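Local coordinates for pyruvate formate-lyase 2 (Archaeoglobus fulgidus, PDB 2F3O), which is a glycyl radical enzyme of the pyruvate formate-lyase family whose substrate is not established, probably acting as a lyase through a radical mechanism, at residues F250-V254 and A300-L304; N445-E451 and F641-L645. All coordinates share one frame; numbering follows the deposited sequence.

Contact 1: F250-V254 and A300-L304; sequences FWEAV and AFDIL
Phe250 extends its ring toward helix 297-310 because its chi1 of 176° sets CG opposite the backbone nitrogen, while Ile303, its CG2 also anti to the nitrogen and its CG1 anti to the carbonyl carbon, spreads its two branches to meet the ring and its neighbours. The two segments form a parallel helix-helix packing in the pyruvate formate lyase-like part of the chain: the start of helix 250-267 lies beside the first half of helix 297-310, their local axes running the same way within 5° at a separation of 10.6 Å.

No hydrogen bond joins the two, so the fit depends on apolar shape. Ile303 is the central wedge. Its CG2 branch sits 3.7 Å from Phe250 CE2 and also meets Val254, whose CB lies 3.8 Å from Ile303 CG2. The other branch points at the tryptophan: Ile303 CD1 rests over one face of the Trp251 five-membered ring, a CH-pi contact 4.3 Å from the centroid and 28° off the normal. The indole NE1 turns elsewhere, donating to the carbonyl of Leu63, a bond that should help fix the ring's rotation beneath the methyl group.

Within its own helix, Val254 CG2 lies over a face of the Phe250 ring. Around the contact, Phe285 and Phe286 of helix 283-289 touch Phe250 and Ala300 respectively, and Ile64 packs on both Trp251 and Ile303. Leu304 approaches the phenyl ring at its edge, where its CD2 methyl is 3.8 Å from Phe250 CZ.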
loop_
_atom_site.group_PDB
_atom_site.type_symbol
_atom_site.label_atom_id
_atom_site.label_comp_id
_atom_site.label_asym_id
_atom_site.label_seq_id
_atom_site.Cartn_x
_atom_site.Cartn_y
_atom_site.Cartn_z
ATOM N N PHE A 250 33.968 20.889 -20.456
ATOM C CA PHE A 250 33.890 19.585 -21.089
ATOM C C PHE A 250 34.942 18.641 -20.524
ATOM O O PHE A 250 34.683 17.450 -20.316
ATOM C CB PHE A 250 34.031 19.756 -22.611
ATOM C CG PHE A 250 34.067 18.467 -23.388
ATOM C CD1 PHE A 250 32.893 17.844 -23.766
ATOM C CD2 PHE A 250 35.274 17.904 -23.784
ATOM C CE1 PHE A 250 32.920 16.659 -24.495
ATOM C CE2 PHE A 250 35.309 16.718 -24.513
ATOM C CZ PHE A 250 34.132 16.095 -24.867
ATOM N N TRP A 251 36.131 19.172 -20.269
ATOM C CA TRP A 251 37.210 18.360 -19.745
ATOM C C TRP A 251 36.821 17.946 -18.332
ATOM O O TRP A 251 37.007 16.786 -17.946
ATOM C CB TRP A 251 38.515 19.157 -19.747
ATOM C CG TRP A 251 39.793 18.378 -19.505
ATOM C CD1 TRP A 251 39.927 17.103 -19.003
ATOM C CD2 TRP A 251 41.126 18.860 -19.713
ATOM N NE1 TRP A 251 41.257 16.765 -18.906
ATOM C CE2 TRP A 251 42.012 17.825 -19.334
ATOM C CE3 TRP A 251 41.658 20.065 -20.186
ATOM C CZ2 TRP A 251 43.397 17.963 -19.423
ATOM C CZ3 TRP A 251 43.031 20.195 -20.275
ATOM C CH2 TRP A 251 43.883 19.153 -19.900
ATOM N N GLU A 252 36.253 18.891 -17.585
ATOM C CA GLU A 252 35.787 18.610 -16.243
ATOM C C GLU A 252 34.685 17.543 -16.216
ATOM O O GLU A 252 34.705 16.652 -15.364
ATOM C CB GLU A 252 35.292 19.881 -15.597
ATOM C CG GLU A 252 36.369 20.693 -14.963
ATOM C CD GLU A 252 35.875 22.077 -14.616
ATOM O OE1 GLU A 252 36.647 23.041 -14.820
ATOM O OE2 GLU A 252 34.706 22.200 -14.172
ATOM N N ALA A 253 33.749 17.623 -17.166
ATOM C CA ALA A 253 32.720 16.594 -17.327
ATOM C C ALA A 253 33.314 15.238 -17.657
ATOM O O ALA A 253 32.993 14.282 -16.983
ATOM C CB ALA A 253 31.695 16.984 -18.363
ATOM N N VAL A 254 34.201 15.149 -18.649
ATOM C CA VAL A 254 34.729 13.830 -19.040
ATOM C C VAL A 254 35.592 13.191 -17.949
ATOM O O VAL A 254 35.585 11.970 -17.777
ATOM C CB VAL A 254 35.469 13.857 -20.397
ATOM C CG1 VAL A 254 35.996 12.476 -20.762
ATOM C CG2 VAL A 254 34.548 14.338 -21.493
ATOM N N ALA A 300 39.361 18.356 -27.752
ATOM C CA ALA A 300 38.129 17.606 -27.473
ATOM C C ALA A 300 38.196 16.174 -27.962
ATOM O O ALA A 300 37.761 15.267 -27.262
ATOM C CB ALA A 300 36.954 18.287 -28.102
ATOM N N PHE A 301 38.747 15.994 -29.160
ATOM C CA PHE A 301 39.033 14.680 -29.720
ATOM C C PHE A 301 39.956 13.858 -28.826
ATOM O O PHE A 301 39.697 12.682 -28.597
ATOM C CB PHE A 301 39.674 14.831 -31.097
ATOM C CG PHE A 301 39.660 13.576 -31.924
ATOM C CD1 PHE A 301 38.553 13.241 -32.665
ATOM C CD2 PHE A 301 40.766 12.751 -31.993
ATOM C CE1 PHE A 301 38.546 12.095 -33.440
ATOM C CE2 PHE A 301 40.755 11.608 -32.770
ATOM C CZ PHE A 301 39.656 11.281 -33.488
ATOM N N ASP A 302 41.021 14.484 -28.327
ATOM C CA ASP A 302 42.040 13.791 -27.532
ATOM C C ASP A 302 41.480 13.368 -26.187
ATOM O O ASP A 302 41.810 12.290 -25.682
ATOM C CB ASP A 302 43.266 14.691 -27.299
ATOM C CG ASP A 302 44.379 14.496 -28.344
ATOM O OD1 ASP A 302 44.380 13.461 -29.063
ATOM O OD2 ASP A 302 45.267 15.389 -28.416
ATOM N N ILE A 303 40.642 14.234 -25.620
ATOM C CA ILE A 303 39.925 13.964 -24.372
ATOM C C ILE A 303 39.042 12.702 -24.484
ATOM O O ILE A 303 39.122 11.788 -23.652
ATOM C CB ILE A 303 39.082 15.198 -23.974
ATOM C CG1 ILE A 303 39.971 16.323 -23.434
ATOM C CG2 ILE A 303 38.080 14.863 -22.938
ATOM C CD1 ILE A 303 39.243 17.642 -23.279
ATOM N N LEU A 304 38.255 12.631 -25.553
ATOM C CA LEU A 304 37.395 11.482 -25.799
ATOM C C LEU A 304 38.209 10.253 -26.111
ATOM O O LEU A 304 37.867 9.161 -25.664
ATOM C CB LEU A 304 36.438 11.773 -26.943
ATOM C CG LEU A 304 35.467 12.897 -26.610
ATOM C CD1 LEU A 304 34.845 13.445 -27.871
ATOM C CD2 LEU A 304 34.412 12.425 -25.612
#

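Contact 2: N445-E451 and F641-L645; sequences NVAKALE and FTSAL
Asn445 meets Thr642 through its amide, ND2 donating to OG1 over 3.0 Å with the hydroxyl oxygen 15° out of the amide plane. This residue ends strand 435-445 and caps the helix that follows: its OD1 accepts two weak bonds, from the backbone N of Ala447 and of Lys448. ND2 also donates to the carbonyl of Ser143, and Thr642 OG1 is further bonded to Phe638 O, so the bridge ties the strand end to helix 634-640 and the loop after it.

Ala447 adds an apolar patch, its CB 3.9 Å from Leu645 CD1. Next, the Lys448 chain bends at chi2 (54°) and again at chi3, which brings NZ to 2.9 Å from Phe641 O, in the carbonyl plane and on a lone pair. The same ammonium group forms salt bridges with Glu451 and with Asp459, whose proximity to Glu451 the lysine probably eases.

Glu451 reaches out extended beyond CG. Its OE1 accepts from Leu460 N, whereas OE2 turns to the loop and takes the backbone N-H of Ser643 on its syn side, at 3.3 Å and 28° out of the carboxylate plane.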
loop_
_atom_site.group_PDB
_atom_site.type_symbol
_atom_site.label_atom_id
_atom_site.label_comp_id
_atom_site.label_asym_id
_atom_site.label_seq_id
_atom_site.Cartn_x
_atom_site.Cartn_y
_atom_site.Cartn_z
ATOM N N ASN A 445 19.551 -22.407 -23.263
ATOM C CA ASN A 445 19.655 -23.308 -24.400
ATOM C C ASN A 445 18.291 -23.832 -24.760
ATOM O O ASN A 445 17.845 -24.819 -24.178
ATOM C CB ASN A 445 20.547 -24.491 -24.024
ATOM C CG ASN A 445 20.852 -25.392 -25.188
ATOM O OD1 ASN A 445 20.492 -25.091 -26.337
ATOM N ND2 ASN A 445 21.524 -26.512 -24.905
ATOM N N VAL A 446 17.636 -23.208 -25.735
ATOM C CA VAL A 446 16.296 -23.641 -26.101
ATOM C C VAL A 446 16.331 -24.891 -26.988
ATOM O O VAL A 446 15.314 -25.557 -27.165
ATOM C CB VAL A 446 15.462 -22.518 -26.739
ATOM C CG1 VAL A 446 15.775 -21.217 -26.068
ATOM C CG2 VAL A 446 15.716 -22.417 -28.242
ATOM N N ALA A 447 17.509 -25.221 -27.516
ATOM C CA ALA A 447 17.676 -26.485 -28.214
ATOM C C ALA A 447 17.485 -27.641 -27.243
ATOM O O ALA A 447 16.837 -28.641 -27.567
ATOM C CB ALA A 447 19.012 -26.563 -28.905
ATOM N N LYS A 448 17.983 -27.471 -26.030
ATOM C CA LYS A 448 17.766 -28.456 -25.005
ATOM C C LYS A 448 16.276 -28.664 -24.724
ATOM O O LYS A 448 15.885 -29.742 -24.304
ATOM C CB LYS A 448 18.535 -28.070 -23.741
ATOM C CG LYS A 448 18.764 -29.211 -22.762
ATOM C CD LYS A 448 19.435 -30.405 -23.407
ATOM C CE LYS A 448 20.906 -30.133 -23.634
ATOM N NZ LYS A 448 21.588 -31.238 -24.340
ATOM N N ALA A 449 15.442 -27.660 -24.990
ATOM C CA ALA A 449 14.003 -27.803 -24.761
ATOM C C ALA A 449 13.418 -28.800 -25.735
ATOM O O ALA A 449 12.645 -29.665 -25.350
ATOM C CB ALA A 449 13.290 -26.471 -24.870
ATOM N N LEU A 450 13.837 -28.679 -26.991
ATOM C CA LEU A 450 13.442 -29.577 -28.067
ATOM C C LEU A 450 13.955 -30.990 -27.838
ATOM O O LEU A 450 13.238 -31.961 -28.067
ATOM C CB LEU A 450 13.976 -29.044 -29.389
ATOM C CG LEU A 450 13.908 -29.959 -30.602
ATOM C CD1 LEU A 450 12.494 -30.094 -31.083
ATOM C CD2 LEU A 450 14.753 -29.365 -31.666
ATOM N N GLU A 451 15.194 -31.093 -27.376
ATOM C CA GLU A 451 15.782 -32.372 -27.003
ATOM C C GLU A 451 14.924 -33.057 -25.931
ATOM O O GLU A 451 14.570 -34.220 -26.090
ATOM C CB GLU A 451 17.234 -32.155 -26.546
ATOM C CG GLU A 451 18.031 -33.378 -26.160
ATOM C CD GLU A 451 19.533 -33.098 -26.135
ATOM O OE1 GLU A 451 20.293 -33.780 -25.409
ATOM O OE2 GLU A 451 19.970 -32.179 -26.850
ATOM N N PHE A 641 27.565 -29.635 -25.510
ATOM C CA PHE A 641 26.752 -30.553 -24.716
ATOM C C PHE A 641 25.313 -30.693 -25.222
ATOM O O PHE A 641 24.454 -31.220 -24.507
ATOM C CB PHE A 641 26.750 -30.124 -23.245
ATOM C CG PHE A 641 28.114 -29.861 -22.699
ATOM C CD1 PHE A 641 28.908 -30.904 -22.283
ATOM C CD2 PHE A 641 28.608 -28.567 -22.615
ATOM C CE1 PHE A 641 30.168 -30.665 -21.797
ATOM C CE2 PHE A 641 29.863 -28.325 -22.131
ATOM C CZ PHE A 641 30.647 -29.371 -21.719
ATOM N N THR A 642 25.056 -30.213 -26.442
ATOM C CA THR A 642 23.785 -30.466 -27.120
ATOM C C THR A 642 23.933 -31.638 -28.100
ATOM O O THR A 642 24.855 -31.659 -28.921
ATOM C CB THR A 642 23.260 -29.213 -27.836
ATOM O OG1 THR A 642 23.041 -28.192 -26.865
ATOM C CG2 THR A 642 21.940 -29.474 -28.518
ATOM N N SER A 643 23.023 -32.610 -27.996
ATOM C CA SER A 643 22.989 -33.754 -28.886
ATOM C C SER A 643 22.594 -33.344 -30.303
ATOM O O SER A 643 22.297 -32.169 -30.566
ATOM C CB SER A 643 21.976 -34.765 -28.380
ATOM O OG SER A 643 20.672 -34.409 -28.799
ATOM N N ALA A 644 22.592 -34.320 -31.214
ATOM C CA ALA A 644 22.178 -34.070 -32.586
ATOM C C ALA A 644 20.684 -33.776 -32.606
ATOM O O ALA A 644 19.929 -34.352 -31.844
ATOM C CB ALA A 644 22.508 -35.249 -33.463
ATOM N N LEU A 645 20.273 -32.836 -33.439
ATOM C CA LEU A 645 18.881 -32.417 -33.504
ATOM C C LEU A 645 18.434 -32.658 -34.926
ATOM O O LEU A 645 19.261 -32.615 -35.838
ATOM C CB LEU A 645 18.769 -30.915 -33.215
ATOM C CG LEU A 645 19.493 -30.381 -31.986
ATOM C CD1 LEU A 645 19.523 -28.854 -32.047
ATOM C CD2 LEU A 645 18.873 -30.918 -30.685
#

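How the contacts relate
Both contacts are buried within a single chain, and no other subunit touches either, yet they lie on opposite sides of the chain's centre, with their own centres 49 Å apart and no element in common. Contact 1 joins two neighbouring helices by hydrocarbon packing alone; its polar groups find partners outside the pair. Contact 2 brings together parts much farther apart in sequence, 190 residues against 46, and sets a helix start against a loop without regular structure. There, peptide groups of the loop are met by ammonium and carboxylate side chains and a threonine hydroxyl by an amide, with apolar packing in a lesser role.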